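Isocitrate dehydrogenase [NAD] subunit 1 (Saccharomyces cerevisiae, PDB 3BLX) is one of two subunit types of the octameric mitochondrial enzyme that oxidatively decarboxylates isocitrate to 2-oxoglutarate with NAD+ in the citric acid cycle, and also binds RNA. Local coordinates at residues Leu22-Asp26 with Thr51-Lys55. Numbering follows the deposited sequence.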
# COMPACT_ATOMS: atom_id res chain seq x y z
N LEU E 22 28.90 4.60 6.25
CA LEU E 22 29.90 4.43 7.29
C LEU E 22 29.56 5.35 8.44
O LEU E 22 29.48 6.57 8.27
CB LEU E 22 31.30 4.75 6.76
CG LEU E 22 32.41 4.42 7.75
CD1 LEU E 22 32.29 3.00 8.18
CD2 LEU E 22 33.71 4.61 7.09
N ILE E 23 29.32 4.77 9.61
CA ILE E 23 29.00 5.55 10.80
C ILE E 23 30.05 5.22 11.83
O ILE E 23 29.96 4.20 12.51
CB ILE E 23 27.63 5.14 11.36
CG1 ILE E 23 26.52 5.38 10.35
CG2 ILE E 23 27.32 5.90 12.62
CD1 ILE E 23 25.23 4.62 10.66
N PRO E 24 31.08 6.08 11.97
CA PRO E 24 32.28 5.72 12.72
C PRO E 24 32.05 5.70 14.23
O PRO E 24 32.59 4.85 14.91
CB PRO E 24 33.28 6.82 12.33
CG PRO E 24 32.66 7.51 11.15
CD PRO E 24 31.21 7.43 11.38
N GLY E 25 31.25 6.60 14.75
CA GLY E 25 31.00 6.61 16.17
C GLY E 25 31.85 7.62 16.91
O GLY E 25 32.16 8.68 16.39
N ASP E 26 32.24 7.27 18.13
CA ASP E 26 33.03 8.17 18.96
C ASP E 26 34.51 8.09 18.58
O ASP E 26 34.85 7.66 17.49
CB ASP E 26 32.78 7.94 20.46
CG ASP E 26 33.36 6.62 20.99
OD1 ASP E 26 33.07 6.29 22.16
OD2 ASP E 26 34.10 5.92 20.25
N THR E 51 30.26 8.59 4.44
CA THR E 51 30.50 8.65 5.85
C THR E 51 29.58 9.66 6.56
O THR E 51 29.37 10.76 6.09
CB THR E 51 32.03 8.81 6.16
OG1 THR E 51 32.20 9.58 7.35
CG2 THR E 51 32.75 9.48 5.03
N ILE E 52 28.99 9.23 7.67
CA ILE E 52 28.01 10.05 8.37
C ILE E 52 28.54 10.48 9.73
O ILE E 52 28.87 9.64 10.58
CB ILE E 52 26.65 9.31 8.61
CG1 ILE E 52 26.09 8.72 7.32
CG2 ILE E 52 25.64 10.27 9.23
CD1 ILE E 52 25.71 9.78 6.29
N ASN E 53 28.60 11.79 9.93
CA ASN E 53 29.14 12.39 11.14
C ASN E 53 28.06 12.71 12.16
O ASN E 53 27.40 13.74 12.08
CB ASN E 53 29.91 13.67 10.80
CG ASN E 53 30.94 13.46 9.70
OD1 ASN E 53 32.00 12.85 9.94
ND2 ASN E 53 30.65 13.96 8.48
N ILE E 54 27.89 11.83 13.12
CA ILE E 54 26.89 12.01 14.14
C ILE E 54 27.52 12.75 15.33
O ILE E 54 28.05 12.13 16.26
CB ILE E 54 26.34 10.64 14.56
CG1 ILE E 54 26.96 9.54 13.67
CG2 ILE E 54 24.83 10.63 14.45
CD1 ILE E 54 28.52 9.33 13.78
N LYS E 55 27.46 14.09 15.26
CA LYS E 55 28.16 15.00 16.19
C LYS E 55 27.47 15.16 17.54
O LYS E 55 26.35 14.69 17.71
CB LYS E 55 28.38 16.37 15.53
CG LYS E 55 29.56 16.33 14.59
CD LYS E 55 29.58 17.45 13.58
CE LYS E 55 30.63 17.15 12.53
NZ LYS E 55 30.97 18.34 11.72
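Start with Ile54, which reaches across to Ile23 and Pro24 of the neighbouring segment 22-26: its CG1 packs 3.8 Å from CG2 of Ile23, while CD1 of Ile54 lies 4.1 Å from CD of Pro24 and 4.0 Å from the backbone N of Gly25. Next to it, CG1 of Ile23 comes within 4.3 Å of CB of Ile52. Trp81 touches both Ile23 and Ile54, and helix 60-73 covers Ile23 and Ile52 through Ala66, Glu65 and Ser69. Leu22 and Thr51 meet on another face, CB to CB at 4.2 Å, against Arg37 of helix 27-42.

Further out the backbones take over. Ile52 N donates to Leu22 O at 2.8 Å, nearly straight at 165°, and Thr51 CA adds a CH···O contact to the same oxygen at 3.4 Å. Parallel pairing stops here: Pro24 has no amide hydrogen to give, and its CD sits 3.3 Å from Ile52 O. The chains then splay, from 4.5 Å between the CA atoms of Leu22 and Thr51 to 7.1 Å between those of Gly25 and Ile54. At the polar end Asp26, clear of 51-55, N-caps helix 27-42 through OD2 to Gly29 N, with OD1 hydrogen-bonded to ND1 of His82. Two parallel strands joined through helix 27-42 make a beta-alpha-beta crossover, seen here where 51-55 leaves as a loop toward helix 60-73, within the isocitrate/isopropylmalate dehydrogenase fold.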